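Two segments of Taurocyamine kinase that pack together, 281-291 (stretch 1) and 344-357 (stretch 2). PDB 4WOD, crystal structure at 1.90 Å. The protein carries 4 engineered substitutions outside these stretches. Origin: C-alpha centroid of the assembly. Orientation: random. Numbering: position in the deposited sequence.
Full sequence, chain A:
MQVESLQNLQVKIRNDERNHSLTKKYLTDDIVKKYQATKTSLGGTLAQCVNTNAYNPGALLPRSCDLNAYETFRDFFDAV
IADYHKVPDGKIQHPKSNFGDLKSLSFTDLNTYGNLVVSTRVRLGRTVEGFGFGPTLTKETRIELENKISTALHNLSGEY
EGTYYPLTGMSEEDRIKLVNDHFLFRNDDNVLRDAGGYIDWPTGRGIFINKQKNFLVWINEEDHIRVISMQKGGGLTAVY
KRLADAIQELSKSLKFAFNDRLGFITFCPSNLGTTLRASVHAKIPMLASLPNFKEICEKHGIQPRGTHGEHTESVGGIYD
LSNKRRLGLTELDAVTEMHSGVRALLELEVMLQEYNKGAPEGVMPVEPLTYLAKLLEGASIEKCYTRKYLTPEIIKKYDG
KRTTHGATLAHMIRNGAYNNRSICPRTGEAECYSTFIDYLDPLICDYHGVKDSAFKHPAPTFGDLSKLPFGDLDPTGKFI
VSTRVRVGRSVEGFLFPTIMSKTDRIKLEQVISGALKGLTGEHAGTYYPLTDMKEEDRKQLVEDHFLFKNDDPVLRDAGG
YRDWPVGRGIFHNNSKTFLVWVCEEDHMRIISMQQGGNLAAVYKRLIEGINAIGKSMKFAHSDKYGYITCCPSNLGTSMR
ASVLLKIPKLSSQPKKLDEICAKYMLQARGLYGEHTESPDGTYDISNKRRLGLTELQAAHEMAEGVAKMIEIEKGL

Stretch 1, residues 281-291: HAKIPMLASLP
Stretch 2 (344-357) ALLELEVMLQEYNK

The contact is organised around the carboxylate of Glu349, which receives two backbone N-H groups from stretch 1. Leu287 N donates to Glu349 OE1 at 2.7 Å with an N-H...O angle of 157°, and Met286 N donates to Glu349 OE2 at 3.2 Å and 161°. Both donors lie in a short, weakly bonded helix, about 285-288, and neither N-H has a backbone acceptor within its own stretch; the helix is entered from Ile284 (phi/psi -131/55), and its one i to i+4 bond runs from Ala288 N to Ile284 O at 2.9 Å. Glu349 reaches them with chi1 170° (t), chi2 75° (p) and chi3 13°, and its CA-to-CB bond points toward stretch 1. The register agrees: the closest CA pair is Leu287 CA to Glu349 CA, 5.4 Å.

Two further donors serve OE2. Gln353 NE2, one helical turn on, donates to Glu349 OE2 at 2.7 Å and 172°, its m, m rotamer (chi3 -20°) bringing the amide nearer stretch 1, with NE2 3.4 Å from Met286 CB. Water 1 donates to Glu349 OE2 (3.0 Å) and to Lys283 O (3.2 Å), bridging the stretches.

Around this polar centre the packing is apolar. Leu287 (t, p) is a knob among Leu345, Leu348, Glu349 and Leu352 of the helix that runs through to Tyr355: Leu287 CD2 lies 3.9 Å from Leu345 CB, Leu287 CD1 4.2 Å from Leu348 CD2, and Leu287 CB 3.9 Å from Leu352 CD1. Leu352 (m, t) also meets Leu290 (m, t), CD1 to CD1 at 3.9 Å. Met286 (t, t, m) extends toward the helix C-terminus, its CG 3.9 Å from Leu352 CB and its SD 4.2 Å from Asn356 CB. Nearer the start of stretch 2, Leu346 (m, t) places its CD2 3.7 Å from both Ala282 CB, at the end of a strand that reaches Lys283, and Ile284 CG2. The two stretches bury 566 Å² between them, both sides summed.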

ATOM      1  N   HIS A 281       7.248  -9.800  18.150  1.00 19.79           N
ATOM      2  CA  HIS A 281       5.798  -9.634  18.234  1.00 25.30           C
ATOM      3  C   HIS A 281       5.531  -8.372  19.042  1.00 23.73           C
ATOM      4  O   HIS A 281       5.862  -8.311  20.228  1.00 19.15           O
ATOM      5  CB  HIS A 281       5.124 -10.835  18.892  1.00 21.58           C
ATOM      6  CG  HIS A 281       4.823 -11.951  17.949  1.00 31.68           C
ATOM      7  ND1 HIS A 281       5.752 -12.443  17.059  1.00 33.32           N
ATOM      8  CD2 HIS A 281       3.692 -12.669  17.750  1.00 34.98           C
ATOM      9  CE1 HIS A 281       5.210 -13.419  16.353  1.00 34.58           C
ATOM     10  NE2 HIS A 281       3.960 -13.577  16.753  1.00 42.07           N
ATOM     11  N   ALA A 282       4.954  -7.358  18.408  1.00 20.57           N
ATOM     12  CA  ALA A 282       4.795  -6.082  19.093  1.00 20.36           C
ATOM     13  C   ALA A 282       3.358  -5.596  19.044  1.00 23.37           C
ATOM     14  O   ALA A 282       2.666  -5.828  18.058  1.00 22.82           O
ATOM     15  CB  ALA A 282       5.713  -5.039  18.480  1.00 20.18           C
ATOM     16  N   LYS A 283       2.939  -4.896  20.096  1.00 19.87           N
ATOM     17  CA  LYS A 283       1.638  -4.219  20.140  1.00 23.04           C
ATOM     18  C   LYS A 283       1.718  -2.816  19.543  1.00 21.79           C
ATOM     19  O   LYS A 283       2.141  -1.872  20.212  1.00 24.35           O
ATOM     20  CB  LYS A 283       1.111  -4.126  21.575  1.00 26.62           C
ATOM     21  CG  LYS A 283       0.870  -5.452  22.269  1.00 32.78           C
ATOM     22  CD  LYS A 283       1.085  -5.302  23.772  1.00 39.56           C
ATOM     23  CE  LYS A 283       1.923  -6.436  24.366  1.00 35.12           C
ATOM     24  NZ  LYS A 283       2.598  -6.039  25.650  1.00 44.87           N
ATOM     25  N   ILE A 284       1.287  -2.680  18.294  1.00 18.91           N
ATOM     26  CA  ILE A 284       1.310  -1.392  17.605  1.00 22.60           C
ATOM     27  C   ILE A 284      -0.038  -1.060  16.925  1.00 23.52           C
ATOM     28  O   ILE A 284      -0.075  -0.754  15.728  1.00 21.45           O
ATOM     29  CB  ILE A 284       2.436  -1.367  16.551  1.00 21.31           C
ATOM     30  CG1 ILE A 284       2.257  -2.517  15.546  1.00 19.97           C
ATOM     31  CG2 ILE A 284       3.808  -1.523  17.247  1.00 16.52           C
ATOM     32  CD1 ILE A 284       3.016  -2.332  14.265  1.00 19.33           C
ATOM     33  N   PRO A 285      -1.141  -1.085  17.695  1.00 25.12           N
ATOM     34  CA  PRO A 285      -2.468  -0.874  17.094  1.00 25.11           C
ATOM     35  C   PRO A 285      -2.636   0.477  16.384  1.00 24.91           C
ATOM     36  O   PRO A 285      -3.329   0.535  15.368  1.00 20.43           O
ATOM     37  CB  PRO A 285      -3.417  -0.961  18.301  1.00 23.12           C
ATOM     38  CG  PRO A 285      -2.572  -0.524  19.459  1.00 22.64           C
ATOM     39  CD  PRO A 285      -1.218  -1.142  19.167  1.00 22.81           C
ATOM     40  N   MET A 286      -2.025   1.544  16.895  1.00 18.84           N
ATOM     41  CA  MET A 286      -2.279   2.848  16.309  1.00 23.57           C
ATOM     42  C   MET A 286      -1.491   3.002  15.028  1.00 23.28           C
ATOM     43  O   MET A 286      -2.010   3.502  14.037  1.00 18.77           O
ATOM     44  CB  MET A 286      -1.954   3.969  17.300  1.00 26.97           C
ATOM     45  CG  MET A 286      -2.699   5.256  17.002  1.00 31.57           C
ATOM     46  SD  MET A 286      -2.976   6.257  18.488  1.00 38.34           S
ATOM     47  CE  MET A 286      -4.371   5.406  19.201  1.00 35.95           C
ATOM     48  N   LEU A 287      -0.241   2.538  15.038  1.00 20.61           N
ATOM     49  CA  LEU A 287       0.589   2.542  13.843  1.00 19.86           C
ATOM     50  C   LEU A 287      -0.011   1.657  12.754  1.00 20.30           C
ATOM     51  O   LEU A 287      -0.019   2.029  11.576  1.00 21.71           O
ATOM     52  CB  LEU A 287       2.010   2.069  14.178  1.00 21.84           C
ATOM     53  CG  LEU A 287       3.016   1.724  13.081  1.00 22.78           C
ATOM     54  CD1 LEU A 287       3.378   2.922  12.192  1.00 23.00           C
ATOM     55  CD2 LEU A 287       4.271   1.144  13.743  1.00 19.56           C
ATOM     56  N   ALA A 288      -0.512   0.497  13.167  1.00 20.54           N
ATOM     57  CA  ALA A 288      -1.093  -0.482  12.253  1.00 26.02           C
ATOM     58  C   ALA A 288      -2.306   0.079  11.527  1.00 25.77           C
ATOM     59  O   ALA A 288      -2.699  -0.423  10.462  1.00 26.91           O
ATOM     60  CB  ALA A 288      -1.484  -1.739  13.009  1.00 22.03           C
ATOM     61  N   SER A 289      -2.895   1.121  12.103  1.00 27.09           N
ATOM     62  CA  SER A 289      -4.139   1.683  11.584  1.00 27.61           C
ATOM     63  C   SER A 289      -3.887   2.832  10.602  1.00 28.02           C
ATOM     64  O   SER A 289      -4.826   3.355   9.994  1.00 30.77           O
ATOM     65  CB  SER A 289      -5.018   2.173  12.735  1.00 24.98           C
ATOM     66  OG  SER A 289      -4.545   3.413  13.234  1.00 25.25           O
ATOM     67  N   LEU A 290      -2.632   3.245  10.467  1.00 21.17           N
ATOM     68  CA  LEU A 290      -2.308   4.299   9.515  1.00 25.38           C
ATOM     69  C   LEU A 290      -2.582   3.760   8.113  1.00 26.57           C
ATOM     70  O   LEU A 290      -2.437   2.563   7.875  1.00 24.24           O
ATOM     71  CB  LEU A 290      -0.858   4.763   9.665  1.00 21.97           C
ATOM     72  CG  LEU A 290      -0.600   5.503  10.992  1.00 18.57           C
ATOM     73  CD1 LEU A 290       0.867   5.707  11.221  1.00 17.71           C
ATOM     74  CD2 LEU A 290      -1.336   6.849  11.013  1.00 21.85           C
ATOM     75  N   PRO A 291      -3.024   4.637   7.199  1.00 28.29           N
ATOM     76  CA  PRO A 291      -3.375   4.165   5.852  1.00 25.12           C
ATOM     77  C   PRO A 291      -2.193   3.561   5.106  1.00 28.28           C
ATOM     78  O   PRO A 291      -2.367   2.573   4.380  1.00 27.00           O
ATOM     79  CB  PRO A 291      -3.874   5.432   5.163  1.00 23.95           C
ATOM     80  CG  PRO A 291      -4.441   6.246   6.283  1.00 26.21           C
ATOM     81  CD  PRO A 291      -3.490   6.013   7.439  1.00 18.09           C
ATOM     82  N   ALA A 344      12.556   2.461  15.391  1.00 18.23           N
ATOM     83  CA  ALA A 344      11.853   3.613  14.826  1.00 19.65           C
ATOM     84  C   ALA A 344      10.326   3.434  14.844  1.00 20.52           C
ATOM     85  O   ALA A 344       9.576   4.373  15.136  1.00 21.77           O
ATOM     86  CB  ALA A 344      12.332   3.888  13.372  1.00 17.54           C
ATOM     87  N   LEU A 345       9.866   2.236  14.507  1.00 16.06           N
ATOM     88  CA  LEU A 345       8.424   1.987  14.439  1.00 17.67           C
ATOM     89  C   LEU A 345       7.774   2.000  15.819  1.00 19.16           C
ATOM     90  O   LEU A 345       6.671   2.529  15.997  1.00 16.30           O
ATOM     91  CB  LEU A 345       8.148   0.657  13.748  1.00 15.62           C
ATOM     92  CG  LEU A 345       8.572   0.507  12.288  1.00 17.58           C
ATOM     93  CD1 LEU A 345       8.239  -0.904  11.809  1.00 15.07           C
ATOM     94  CD2 LEU A 345       7.880   1.579  11.416  1.00 16.92           C
ATOM     95  N   LEU A 346       8.453   1.420  16.798  1.00 15.75           N
ATOM     96  CA  LEU A 346       7.920   1.407  18.151  1.00 17.94           C
ATOM     97  C   LEU A 346       7.951   2.827  18.736  1.00 18.39           C
ATOM     98  O   LEU A 346       7.024   3.233  19.454  1.00 19.59           O
ATOM     99  CB  LEU A 346       8.696   0.408  19.037  1.00 17.23           C
ATOM    100  CG  LEU A 346       8.618  -1.079  18.666  1.00 17.69           C
ATOM    101  CD1 LEU A 346       9.595  -1.873  19.502  1.00 16.73           C
ATOM    102  CD2 LEU A 346       7.207  -1.670  18.797  1.00 16.50           C
ATOM    103  N   GLU A 347       9.004   3.587  18.429  1.00 19.05           N
ATOM    104  CA  GLU A 347       9.058   4.991  18.852  1.00 20.18           C
ATOM    105  C   GLU A 347       7.891   5.774  18.224  1.00 22.57           C
ATOM    106  O   GLU A 347       7.281   6.641  18.865  1.00 17.73           O
ATOM    107  CB  GLU A 347      10.395   5.635  18.474  1.00 20.92           C
ATOM    108  CG  GLU A 347      11.553   5.236  19.372  1.00 21.46           C
ATOM    109  CD  GLU A 347      12.902   5.763  18.888  1.00 25.42           C
ATOM    110  OE1 GLU A 347      13.035   6.096  17.701  1.00 27.15           O
ATOM    111  OE2 GLU A 347      13.845   5.826  19.697  1.00 26.21           O
ATOM    112  N   LEU A 348       7.560   5.435  16.980  1.00 19.25           N
ATOM    113  CA  LEU A 348       6.441   6.089  16.308  1.00 19.30           C
ATOM    114  C   LEU A 348       5.095   5.689  16.927  1.00 18.97           C
ATOM    115  O   LEU A 348       4.188   6.523  17.033  1.00 20.78           O
ATOM    116  CB  LEU A 348       6.467   5.780  14.812  1.00 20.02           C
ATOM    117  CG  LEU A 348       5.522   6.599  13.931  1.00 26.40           C
ATOM    118  CD1 LEU A 348       5.698   8.082  14.208  1.00 23.57           C
ATOM    119  CD2 LEU A 348       5.790   6.299  12.464  1.00 22.48           C
ATOM    120  N   GLU A 349       4.951   4.436  17.358  1.00 18.33           N
ATOM    121  CA  GLU A 349       3.718   4.032  18.031  1.00 18.72           C
ATOM    122  C   GLU A 349       3.554   4.849  19.314  1.00 19.28           C
ATOM    123  O   GLU A 349       2.459   5.333  19.640  1.00 16.22           O
ATOM    124  CB  GLU A 349       3.717   2.538  18.353  1.00 19.56           C
ATOM    125  CG  GLU A 349       2.581   2.105  19.255  1.00 19.61           C
ATOM    126  CD  GLU A 349       1.226   2.042  18.543  1.00 22.32           C
ATOM    127  OE1 GLU A 349       1.200   2.095  17.294  1.00 27.08           O
ATOM    128  OE2 GLU A 349       0.191   1.928  19.236  1.00 21.49           O
ATOM    129  N   VAL A 350       4.651   4.999  20.044  1.00 19.90           N
ATOM    130  CA  VAL A 350       4.622   5.762  21.296  1.00 13.50           C
ATOM    131  C   VAL A 350       4.211   7.208  21.023  1.00 18.28           C
ATOM    132  O   VAL A 350       3.371   7.762  21.735  1.00 25.11           O
ATOM    133  CB  VAL A 350       5.986   5.708  22.003  1.00 18.13           C
ATOM    134  CG1 VAL A 350       6.052   6.750  23.124  1.00 23.11           C
ATOM    135  CG2 VAL A 350       6.223   4.319  22.557  1.00 17.90           C
ATOM    136  N   MET A 351       4.770   7.803  19.976  1.00 16.15           N
ATOM    137  CA  MET A 351       4.433   9.175  19.608  1.00 22.74           C
ATOM    138  C   MET A 351       2.964   9.283  19.238  1.00 20.50           C
ATOM    139  O   MET A 351       2.280  10.210  19.671  1.00 18.83           O
ATOM    140  CB  MET A 351       5.306   9.673  18.453  1.00 17.06           C
ATOM    141  CG  MET A 351       6.755   9.950  18.830  1.00 23.74           C
ATOM    142  SD  MET A 351       7.778  10.451  17.425  1.00 37.23           S
ATOM    143  CE  MET A 351       8.412   8.886  16.892  1.00 30.43           C
ATOM    144  N   LEU A 352       2.474   8.331  18.450  1.00 17.97           N
ATOM    145  CA  LEU A 352       1.060   8.319  18.087  1.00 18.08           C
ATOM    146  C   LEU A 352       0.167   8.239  19.312  1.00 19.57           C
ATOM    147  O   LEU A 352      -0.816   8.978  19.422  1.00 20.17           O
ATOM    148  CB  LEU A 352       0.743   7.147  17.156  1.00 12.39           C
ATOM    149  CG  LEU A 352       1.309   7.157  15.736  1.00 20.78           C
ATOM    150  CD1 LEU A 352       1.214   5.759  15.135  1.00 14.11           C
ATOM    151  CD2 LEU A 352       0.583   8.199  14.816  1.00 14.14           C
ATOM    152  N   GLN A 353       0.500   7.332  20.230  1.00 19.97           N
ATOM    153  CA  GLN A 353      -0.305   7.133  21.421  1.00 20.97           C
ATOM    154  C   GLN A 353      -0.376   8.435  22.209  1.00 20.81           C
ATOM    155  O   GLN A 353      -1.450   8.815  22.666  1.00 21.26           O
ATOM    156  CB  GLN A 353       0.249   5.977  22.287  1.00 22.18           C
ATOM    157  CG  GLN A 353       0.051   4.589  21.658  1.00 26.66           C
ATOM    158  CD  GLN A 353      -1.418   4.194  21.508  1.00 33.30           C
ATOM    159  OE1 GLN A 353      -2.296   4.743  22.181  1.00 42.34           O
ATOM    160  NE2 GLN A 353      -1.691   3.243  20.615  1.00 27.63           N
ATOM    161  N   GLU A 354       0.745   9.144  22.313  1.00 18.82           N
ATOM    162  CA  GLU A 354       0.768  10.410  23.055  1.00 22.76           C
ATOM    163  C   GLU A 354       0.083  11.584  22.320  1.00 20.70           C
ATOM    164  O   GLU A 354      -0.709  12.319  22.922  1.00 23.90           O
ATOM    165  CB  GLU A 354       2.210  10.786  23.401  1.00 22.27           C
ATOM    166  CG  GLU A 354       2.869   9.792  24.356  1.00 31.50           C
ATOM    167  CD  GLU A 354       2.101   9.659  25.677  1.00 41.44           C
ATOM    168  OE1 GLU A 354       1.737  10.705  26.261  1.00 43.36           O
ATOM    169  OE2 GLU A 354       1.822   8.512  26.104  1.00 45.95           O
ATOM    170  N   TYR A 355       0.376  11.751  21.036  1.00 15.45           N
ATOM    171  CA  TYR A 355      -0.147  12.890  20.266  1.00 20.04           C
ATOM    172  C   TYR A 355      -1.665  12.814  20.098  1.00 19.93           C
ATOM    173  O   TYR A 355      -2.312  13.841  19.907  1.00 19.58           O
ATOM    174  CB  TYR A 355       0.516  12.966  18.890  1.00 16.74           C
ATOM    175  CG  TYR A 355       0.513  14.341  18.258  1.00 21.82           C
ATOM    176  CD1 TYR A 355       1.294  15.363  18.783  1.00 19.97           C
ATOM    177  CD2 TYR A 355      -0.244  14.610  17.123  1.00 19.41           C
ATOM    178  CE1 TYR A 355       1.307  16.603  18.223  1.00 19.26           C
ATOM    179  CE2 TYR A 355      -0.232  15.866  16.541  1.00 22.06           C
ATOM    180  CZ  TYR A 355       0.548  16.860  17.102  1.00 22.09           C
ATOM    181  OH  TYR A 355       0.594  18.111  16.547  1.00 19.42           O
ATOM    182  N   ASN A 356      -2.236  11.617  20.227  1.00 19.35           N
ATOM    183  CA  ASN A 356      -3.663  11.430  19.943  1.00 21.62           C
ATOM    184  C   ASN A 356      -4.481  11.113  21.181  1.00 21.25           C
ATOM    185  O   ASN A 356      -5.635  10.713  21.083  1.00 20.76           O
ATOM    186  CB  ASN A 356      -3.857  10.339  18.887  1.00 19.76           C
ATOM    187  CG  ASN A 356      -3.282  10.744  17.528  1.00 20.03           C
ATOM    188  OD1 ASN A 356      -3.922  11.454  16.752  1.00 22.80           O
ATOM    189  ND2 ASN A 356      -2.061  10.319  17.254  1.00 21.13           N
ATOM    190  N   LYS A 357      -3.875  11.308  22.348  1.00 20.63           N
ATOM    191  CA  LYS A 357      -4.579  11.159  23.619  1.00 23.60           C
ATOM    192  C   LYS A 357      -5.775  12.114  23.594  1.00 22.33           C
ATOM    193  O   LYS A 357      -5.619  13.291  23.295  1.00 22.89           O
ATOM    194  CB  LYS A 357      -3.654  11.499  24.796  1.00 23.73           C
ATOM    195  CG  LYS A 357      -3.499  10.419  25.837  1.00 34.06           C
ATOM    196  CD  LYS A 357      -2.881  10.976  27.136  1.00 36.55           C
ATOM    197  CE  LYS A 357      -3.980  11.531  28.064  1.00 39.22           C
ATOM    198  NZ  LYS A 357      -3.499  12.018  29.415  1.00 42.99           N
TER
HETATM  199  O   HOH W   1       0.620   0.519  21.794  1.00 26.55           O